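Local coordinates for F5/8 type C domain protein (Clostridium perfringens, PDB 7JRM), which probably binds mucin-type carbohydrate through a calcium-containing CBM51 module, as part of ZmpB, an O-glycopeptidase that recognises and hydrolyses mucins, at residues A[130-134]-A[202-206]; A[160-166]-A[177-183]. One frame throughout, in Å; residues are numbered along the deposited sequence.

Contact 1: A[130-134]-A[202-206]; sequences THSYS and LVVDV. With CA (calcium ion), chain B.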
ATOM      1  N   THR A 130     -11.214  -5.742 -41.710  1.00 11.71           N
ATOM      2  CA  THR A 130     -11.940  -5.138 -42.818  1.00 15.63           C
ATOM      3  C   THR A 130     -11.140  -5.348 -44.101  1.00 18.33           C
ATOM      4  O   THR A 130     -10.181  -6.124 -44.142  1.00 14.82           O
ATOM      5  CB  THR A 130     -12.222  -3.654 -42.539  1.00 17.60           C
ATOM      6  OG1 THR A 130     -13.145  -3.149 -43.513  1.00 19.80           O
ATOM      7  CG2 THR A 130     -10.935  -2.837 -42.580  1.00 10.61           C
ATOM      8  N   HIS A 131     -11.546  -4.641 -45.155  1.00 19.85           N
ATOM      9  CA  HIS A 131     -10.985  -4.832 -46.486  1.00 17.91           C
ATOM     10  C   HIS A 131     -11.175  -3.544 -47.272  1.00 14.63           C
ATOM     11  O   HIS A 131     -12.281  -2.998 -47.305  1.00 20.18           O
ATOM     12  CB  HIS A 131     -11.672  -6.008 -47.191  1.00 18.42           C
ATOM     13  CG  HIS A 131     -10.947  -6.507 -48.402  1.00 17.81           C
ATOM     14  ND1 HIS A 131     -10.716  -5.721 -49.509  1.00 19.68           N
ATOM     15  CD2 HIS A 131     -10.423  -7.723 -48.688  1.00 15.26           C
ATOM     16  CE1 HIS A 131     -10.072  -6.428 -50.420  1.00 15.31           C
ATOM     17  NE2 HIS A 131      -9.880  -7.645 -49.946  1.00 17.19           N
ATOM     18  N   SER A 132     -10.100  -3.056 -47.886  1.00 16.83           N
ATOM     19  CA  SER A 132     -10.193  -1.854 -48.704  1.00 15.14           C
ATOM     20  C   SER A 132     -11.084  -2.112 -49.914  1.00 13.96           C
ATOM     21  O   SER A 132     -11.138  -3.225 -50.442  1.00 15.62           O
ATOM     22  CB  SER A 132      -8.802  -1.407 -49.155  1.00 15.16           C
ATOM     23  OG  SER A 132      -8.468  -1.976 -50.409  1.00 16.19           O
ATOM     24  N   TYR A 133     -11.818  -1.084 -50.341  1.00 14.09           N
ATOM     25  CA  TYR A 133     -11.892   0.208 -49.662  1.00 16.26           C
ATOM     26  C   TYR A 133     -12.911   0.131 -48.530  1.00 15.98           C
ATOM     27  O   TYR A 133     -13.970  -0.473 -48.687  1.00 16.86           O
ATOM     28  CB  TYR A 133     -12.271   1.310 -50.659  1.00 12.32           C
ATOM     29  CG  TYR A 133     -12.330   2.703 -50.075  1.00 16.82           C
ATOM     30  CD1 TYR A 133     -13.534   3.243 -49.636  1.00 20.87           C
ATOM     31  CD2 TYR A 133     -11.187   3.485 -49.975  1.00 19.19           C
ATOM     32  CE1 TYR A 133     -13.595   4.519 -49.107  1.00 19.23           C
ATOM     33  CE2 TYR A 133     -11.238   4.762 -49.446  1.00 21.65           C
ATOM     34  CZ  TYR A 133     -12.444   5.273 -49.014  1.00 19.37           C
ATOM     35  OH  TYR A 133     -12.501   6.543 -48.487  1.00 17.94           O
ATOM     36  N   SER A 134     -12.591   0.737 -47.388  1.00 13.29           N
ATOM     37  CA  SER A 134     -13.425   0.604 -46.204  1.00 15.43           C
ATOM     38  C   SER A 134     -13.533   1.932 -45.473  1.00 15.96           C
ATOM     39  O   SER A 134     -12.547   2.664 -45.341  1.00 14.27           O
ATOM     40  CB  SER A 134     -12.870  -0.463 -45.252  1.00 17.94           C
ATOM     41  OG  SER A 134     -13.674  -0.572 -44.091  1.00 15.11           O
ATOM     42  N   LEU A 202     -12.653   5.461 -39.617  1.00 13.94           N
ATOM     43  CA  LEU A 202     -11.487   4.633 -39.897  1.00 13.47           C
ATOM     44  C   LEU A 202     -11.506   4.243 -41.370  1.00 13.17           C
ATOM     45  O   LEU A 202     -12.427   3.554 -41.821  1.00 15.97           O
ATOM     46  CB  LEU A 202     -11.480   3.395 -39.002  1.00 10.06           C
ATOM     47  CG  LEU A 202     -11.653   3.656 -37.504  1.00 15.96           C
ATOM     48  CD1 LEU A 202     -11.575   2.353 -36.726  1.00 13.78           C
ATOM     49  CD2 LEU A 202     -10.615   4.649 -37.004  1.00 12.32           C
ATOM     50  N   VAL A 203     -10.491   4.678 -42.113  1.00 14.18           N
ATOM     51  CA  VAL A 203     -10.458   4.546 -43.565  1.00 15.65           C
ATOM     52  C   VAL A 203      -9.273   3.677 -43.960  1.00 12.14           C
ATOM     53  O   VAL A 203      -8.146   3.906 -43.504  1.00 15.63           O
ATOM     54  CB  VAL A 203     -10.383   5.919 -44.254  1.00 15.10           C
ATOM     55  CG1 VAL A 203     -10.163   5.754 -45.751  1.00 19.03           C
ATOM     56  CG2 VAL A 203     -11.650   6.716 -43.982  1.00 17.86           C
ATOM     57  N   VAL A 204      -9.531   2.687 -44.810  1.00 15.97           N
ATOM     58  CA  VAL A 204      -8.500   1.829 -45.384  1.00 13.56           C
ATOM     59  C   VAL A 204      -8.540   2.053 -46.891  1.00 16.01           C
ATOM     60  O   VAL A 204      -9.440   1.554 -47.577  1.00 14.74           O
ATOM     61  CB  VAL A 204      -8.712   0.351 -45.036  1.00 14.88           C
ATOM     62  CG1 VAL A 204      -7.612  -0.501 -45.653  1.00 11.70           C
ATOM     63  CG2 VAL A 204      -8.764   0.160 -43.528  1.00 12.42           C
ATOM     64  N   ASP A 205      -7.574   2.801 -47.413  1.00 19.41           N
ATOM     65  CA  ASP A 205      -7.521   3.075 -48.840  1.00 18.41           C
ATOM     66  C   ASP A 205      -6.804   1.945 -49.578  1.00 17.99           C
ATOM     67  O   ASP A 205      -6.185   1.064 -48.978  1.00 15.63           O
ATOM     68  CB  ASP A 205      -6.841   4.416 -49.111  1.00 18.51           C
ATOM     69  CG  ASP A 205      -7.472   5.161 -50.270  1.00 20.66           C
ATOM     70  OD1 ASP A 205      -8.013   4.496 -51.179  1.00 17.71           O
ATOM     71  OD2 ASP A 205      -7.432   6.410 -50.273  1.00 26.41           O
ATOM     72  N   VAL A 206      -6.890   1.987 -50.909  1.00 17.77           N
ATOM     73  CA  VAL A 206      -6.478   0.851 -51.727  1.00 19.24           C
ATOM     74  C   VAL A 206      -5.011   0.883 -52.146  1.00 20.43           C
ATOM     75  O   VAL A 206      -4.488  -0.150 -52.588  1.00 20.52           O
ATOM     76  CB  VAL A 206      -7.363   0.746 -52.982  1.00 22.69           C
ATOM     77  CG1 VAL A 206      -8.821   0.579 -52.587  1.00 18.34           C
ATOM     78  CG2 VAL A 206      -7.182   1.974 -53.862  1.00 18.47           C
TER
HETATM   79 CA    CA B1701      -4.012  -2.452 -52.728  1.00 19.53          CA
HETATM   80  O   HOH W   1     -12.006   0.826 -42.193  1.00 14.38           O
HETATM   81  O   HOH W   2      -3.722  -4.598 -53.788  1.00 17.76           O

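Contact 2: A[160-166]-A[177-183]; sequences KVSSVKF and ETDVMRI. With CA (calcium ion), chain B.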
ATOM      1  N   LYS A 160       1.351 -11.409 -52.515  1.00 22.81           N
ATOM      2  CA  LYS A 160       2.291 -10.512 -53.184  1.00 25.81           C
ATOM      3  C   LYS A 160       1.814  -9.063 -53.261  1.00 25.09           C
ATOM      4  O   LYS A 160       2.532  -8.149 -52.842  1.00 27.44           O
ATOM      5  CB  LYS A 160       2.600 -11.018 -54.598  1.00 28.29           C
ATOM      6  CG  LYS A 160       3.336 -12.346 -54.649  1.00 30.76           C
ATOM      7  CD  LYS A 160       3.586 -12.773 -56.087  1.00 30.63           C
ATOM      8  CE  LYS A 160       4.316 -14.105 -56.156  1.00 34.29           C
ATOM      9  NZ  LYS A 160       3.615 -15.168 -55.385  1.00 37.65           N
ATOM     10  N   VAL A 161       0.609  -8.836 -53.798  1.00 15.81           N
ATOM     11  CA  VAL A 161       0.200  -7.495 -54.207  1.00 25.72           C
ATOM     12  C   VAL A 161      -0.550  -6.728 -53.125  1.00 20.69           C
ATOM     13  O   VAL A 161      -1.007  -5.607 -53.386  1.00 19.98           O
ATOM     14  CB  VAL A 161      -0.680  -7.560 -55.472  1.00 20.70           C
ATOM     15  CG1 VAL A 161       0.084  -8.206 -56.616  1.00 25.86           C
ATOM     16  CG2 VAL A 161      -1.968  -8.317 -55.183  1.00 19.54           C
ATOM     17  N   SER A 162      -0.692  -7.286 -51.925  1.00 16.60           N
ATOM     18  CA  SER A 162      -1.456  -6.614 -50.879  1.00 19.52           C
ATOM     19  C   SER A 162      -0.813  -5.281 -50.506  1.00 16.81           C
ATOM     20  O   SER A 162       0.397  -5.205 -50.275  1.00 22.94           O
ATOM     21  CB  SER A 162      -1.563  -7.514 -49.647  1.00 19.65           C
ATOM     22  OG  SER A 162      -2.502  -8.554 -49.858  1.00 18.70           O
ATOM     23  N   SER A 163      -1.634  -4.229 -50.452  1.00 18.04           N
ATOM     24  CA  SER A 163      -1.164  -2.883 -50.135  1.00 16.80           C
ATOM     25  C   SER A 163      -2.326  -1.964 -49.782  1.00 14.54           C
ATOM     26  O   SER A 163      -3.285  -1.852 -50.552  1.00 17.17           O
ATOM     27  CB  SER A 163      -0.376  -2.297 -51.311  1.00 22.31           C
ATOM     28  OG  SER A 163      -1.169  -2.261 -52.484  1.00 18.35           O
ATOM     29  N   VAL A 164      -2.255  -1.299 -48.629  1.00 16.24           N
ATOM     30  CA  VAL A 164      -3.303  -0.399 -48.166  1.00 15.73           C
ATOM     31  C   VAL A 164      -2.664   0.834 -47.538  1.00 15.54           C
ATOM     32  O   VAL A 164      -1.443   0.925 -47.386  1.00 13.07           O
ATOM     33  CB  VAL A 164      -4.256  -1.073 -47.156  1.00 12.96           C
ATOM     34  CG1 VAL A 164      -5.028  -2.204 -47.810  1.00 11.76           C
ATOM     35  CG2 VAL A 164      -3.483  -1.573 -45.950  1.00 14.40           C
ATOM     36  N   LYS A 165      -3.511   1.793 -47.175  1.00 15.76           N
ATOM     37  CA  LYS A 165      -3.109   2.943 -46.381  1.00 14.66           C
ATOM     38  C   LYS A 165      -4.207   3.227 -45.371  1.00 13.46           C
ATOM     39  O   LYS A 165      -5.379   3.340 -45.742  1.00 15.82           O
ATOM     40  CB  LYS A 165      -2.856   4.179 -47.251  1.00 14.84           C
ATOM     41  CG  LYS A 165      -2.325   5.375 -46.474  1.00 22.18           C
ATOM     42  CD  LYS A 165      -2.404   6.657 -47.286  1.00 22.01           C
ATOM     43  CE  LYS A 165      -1.866   6.458 -48.693  1.00 28.83           C
ATOM     44  NZ  LYS A 165      -2.699   7.165 -49.704  1.00 28.18           N
ATOM     45  N   PHE A 166      -3.832   3.331 -44.101  1.00 12.08           N
ATOM     46  CA  PHE A 166      -4.791   3.588 -43.039  1.00 10.60           C
ATOM     47  C   PHE A 166      -4.883   5.082 -42.770  1.00 12.81           C
ATOM     48  O   PHE A 166      -3.866   5.777 -42.703  1.00 14.56           O
ATOM     49  CB  PHE A 166      -4.395   2.851 -41.760  1.00 11.68           C
ATOM     50  CG  PHE A 166      -4.390   1.356 -41.899  1.00  9.67           C
ATOM     51  CD1 PHE A 166      -3.282   0.701 -42.405  1.00 11.03           C
ATOM     52  CD2 PHE A 166      -5.494   0.607 -41.526  1.00  9.26           C
ATOM     53  CE1 PHE A 166      -3.272  -0.672 -42.534  1.00 12.44           C
ATOM     54  CE2 PHE A 166      -5.488  -0.767 -41.652  1.00 10.76           C
ATOM     55  CZ  PHE A 166      -4.376  -1.407 -42.159  1.00 13.53           C
ATOM     56  N   GLU A 177      -2.390   9.250 -40.473  1.00 14.48           N
ATOM     57  CA  GLU A 177      -2.355   8.296 -41.572  1.00 12.41           C
ATOM     58  C   GLU A 177      -0.987   7.633 -41.600  1.00 20.30           C
ATOM     59  O   GLU A 177      -0.005   8.168 -41.079  1.00 14.03           O
ATOM     60  CB  GLU A 177      -2.657   8.968 -42.915  1.00 17.24           C
ATOM     61  CG  GLU A 177      -1.512   9.799 -43.467  1.00 15.69           C
ATOM     62  CD  GLU A 177      -1.873  10.493 -44.766  1.00 20.92           C
ATOM     63  OE1 GLU A 177      -2.898  10.122 -45.375  1.00 20.05           O
ATOM     64  OE2 GLU A 177      -1.133  11.413 -45.175  1.00 18.07           O
ATOM     65  N   THR A 178      -0.941   6.455 -42.214  1.00 19.00           N
ATOM     66  CA  THR A 178       0.296   5.719 -42.403  1.00 17.54           C
ATOM     67  C   THR A 178       0.774   5.880 -43.843  1.00 23.12           C
ATOM     68  O   THR A 178       0.106   6.485 -44.685  1.00 21.86           O
ATOM     69  CB  THR A 178       0.105   4.239 -42.063  1.00 17.28           C
ATOM     70  OG1 THR A 178      -0.718   3.619 -43.059  1.00 16.20           O
ATOM     71  CG2 THR A 178      -0.550   4.081 -40.700  1.00 17.32           C
ATOM     72  N   ASP A 179       1.952   5.333 -44.125  1.00 23.89           N
ATOM     73  CA  ASP A 179       2.400   5.194 -45.500  1.00 25.24           C
ATOM     74  C   ASP A 179       1.667   4.024 -46.151  1.00 21.58           C
ATOM     75  O   ASP A 179       0.779   3.404 -45.560  1.00 18.79           O
ATOM     76  CB  ASP A 179       3.913   4.995 -45.554  1.00 25.92           C
ATOM     77  CG  ASP A 179       4.668   5.998 -44.705  1.00 33.95           C
ATOM     78  OD1 ASP A 179       4.272   7.182 -44.685  1.00 39.97           O
ATOM     79  OD2 ASP A 179       5.659   5.599 -44.059  1.00 39.64           O
ATOM     80  N   VAL A 180       2.040   3.710 -47.389  1.00 18.93           N
ATOM     81  CA  VAL A 180       1.505   2.521 -48.040  1.00 18.28           C
ATOM     82  C   VAL A 180       2.096   1.294 -47.360  1.00 20.88           C
ATOM     83  O   VAL A 180       3.317   1.092 -47.362  1.00 20.86           O
ATOM     84  CB  VAL A 180       1.803   2.530 -49.544  1.00 22.99           C
ATOM     85  CG1 VAL A 180       1.636   1.135 -50.125  1.00 23.02           C
ATOM     86  CG2 VAL A 180       0.894   3.520 -50.255  1.00 17.91           C
ATOM     87  N   MET A 181       1.235   0.475 -46.764  1.00 14.05           N
ATOM     88  CA  MET A 181       1.664  -0.700 -46.018  1.00 18.76           C
ATOM     89  C   MET A 181       1.500  -1.939 -46.888  1.00 17.73           C
ATOM     90  O   MET A 181       0.440  -2.147 -47.487  1.00 17.97           O
ATOM     91  CB  MET A 181       0.860  -0.847 -44.726  1.00 18.14           C
ATOM     92  CG  MET A 181       1.351   0.049 -43.601  1.00 18.87           C
ATOM     93  SD  MET A 181       0.517  -0.263 -42.037  1.00 18.29           S
ATOM     94  CE  MET A 181       1.599  -1.506 -41.335  1.00 17.75           C
ATOM     95  N   ARG A 182       2.548  -2.750 -46.956  1.00 19.80           N
ATOM     96  CA  ARG A 182       2.567  -3.954 -47.766  1.00 22.48           C
ATOM     97  C   ARG A 182       2.604  -5.185 -46.860  1.00 21.57           C
ATOM     98  O   ARG A 182       2.482  -5.085 -45.635  1.00 23.06           O
ATOM     99  CB  ARG A 182       3.750  -3.906 -48.735  1.00 26.02           C
ATOM    100  CG  ARG A 182       3.947  -2.535 -49.365  1.00 25.16           C
ATOM    101  CD  ARG A 182       4.860  -2.588 -50.576  1.00 33.75           C
ATOM    102  NE  ARG A 182       4.715  -1.399 -51.411  1.00 36.77           N
ATOM    103  CZ  ARG A 182       3.818  -1.273 -52.384  1.00 35.98           C
ATOM    104  NH1 ARG A 182       2.982  -2.267 -52.652  1.00 32.12           N
ATOM    105  NH2 ARG A 182       3.757  -0.152 -53.091  1.00 34.24           N
ATOM    106  N   ILE A 183       2.776  -6.358 -47.474  1.00 23.05           N
ATOM    107  CA  ILE A 183       2.726  -7.611 -46.724  1.00 25.79           C
ATOM    108  C   ILE A 183       3.831  -7.654 -45.675  1.00 23.18           C
ATOM    109  O   ILE A 183       3.597  -8.021 -44.517  1.00 22.57           O
ATOM    110  CB  ILE A 183       2.808  -8.812 -47.683  1.00 29.29           C
ATOM    111  CG1 ILE A 183       1.507  -8.948 -48.474  1.00 29.52           C
ATOM    112  CG2 ILE A 183       3.105 -10.094 -46.919  1.00 30.53           C
ATOM    113  CD1 ILE A 183       1.586  -9.939 -49.607  1.00 26.47           C
TER
HETATM  114 CA    CA B1701      -4.012  -2.452 -52.728  1.00 19.53          CA
HETATM  115  O   HOH W   3       2.567  -6.481 -50.397  1.00 24.85           O
HETATM  116  O   HOH W   2      -3.722  -4.598 -53.788  1.00 17.76           O

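Contact 1: A[130-134]-A[202-206]
The phenol ring of Tyr-133 meets the carboxylate of Asp-205 at its edge: OD1 lies 3.5 Å from CD2, near the ring plane, and the carboxylate is turned 73° against the ring. The slightly positive edge hydrogens probably suit an anionic oxygen; OD1 also accepts from N of Val-206, and OD2 forms a salt bridge with Lys-167. With CG anti to the backbone N (chi1 -178°), the ring reaches along 202-206 to CG1 of Val-203, 3.7 Å from its OH, which is hydrogen-bonded to OE2 of Glu-135.

At the cis peptide before Tyr-133 the chain crosses from one sheet to the other. Ser-134 and Val-204 form an antiparallel hydrogen-bonded pair, N of Val-204 to O of Ser-134 at 3.1 Å and N of Ser-134 to O of Val-204 at 3.3 Å. Hydroxyls suit this buried place by satisfying each other: OG of Ser-134 receives a bond from OG1 of Thr-130, hydrogen-bonds to Thr-95 O, and is linked by water to O of Leu-202. Between the sheets, CG2 of Thr-130 and CG2 of Val-204 meet tip to tip.

Val-206 O binds calcium. Strand 199-205 lies between 134-139 and 163-170, with Val-204 packed on Trp-218 of the facing sheet.

Contact 2: A[160-166]-A[177-183]
Phe-166 and Met-181 meet diagonally across an antiparallel beta hairpin, strands 163-170 and 173-182, at the border of a five-stranded sheet; Phe-166 lies two residues beyond Val-164, the partner of Met-181. Their side chains cross at about a right angle in a Met-aromatic contact: SD of Met-181 lies 4.9 Å from the ring centroid, approaching obliquely and nearest to CE1. The bend at chi3 of Met-181 (90°) turns its methyl end aside. A flexible, polarisable thioether suits this place beside a buried ring, which also makes an edge-to-face stack with Trp-218.

Thr-178 OG1 sits at the edge of the same ring, in its plane. Chi1 of 70° sets this hydroxyl between the backbone N and the carbonyl carbon, where it accepts a long hydrogen bond of 3.3 Å from N of Phe-166 and donates to O of Asp-179, on a lone pair. Threonine thus supplies an acceptor to the neighbouring strand where its own chain departs from regular pairing, while its N bonds to O of Phe-166. Regular pairing returns where N of Met-181 meets O of Val-164 at 2.8 Å.

Lys-165 and Glu-177 run side by side, pointing the same way, yet NZ and OE1 stay 5.2 Å apart, so any attraction between them is at longer range. Arg-182, extended from CG to NE, holds its guanidinium over CG1 of Val-180 on one face and forms a salt bridge with Asp-208, a residue of the calcium site. Ser-163 binds the ion twice, through its O at 2.4 Å and at a longer 2.9 Å through OG. CG1 of Ile-183 packs on CB of Ser-162, and one water donates to O of Lys-160 and O of Ser-162 while accepting from N of Ile-183.

In the fold
Strands 199-205 and 163-170 are neighbours in one sheet, and contacts 1 and 2 are two pairings of that sheet, separated by the 199-205/163-170 pairing, their centres about 10 Å apart. A probable hydrogen bond from Asp-205 N to Lys-165 O joins them, and Val-204 packs on both Val-164 and Phe-166. Contact 1, in the interior of the sheet, is mostly buried and relies on aliphatic packing and small hydroxyls; contact 2, involving the outermost strand 173-182, has a buried aromatic and sulfur side but an exposed one of long charged chains. Both supply the same calcium ion, through Val-206 and Ser-163, with Asp-208, Gly-210 and Asp-214 completing the protein ligands.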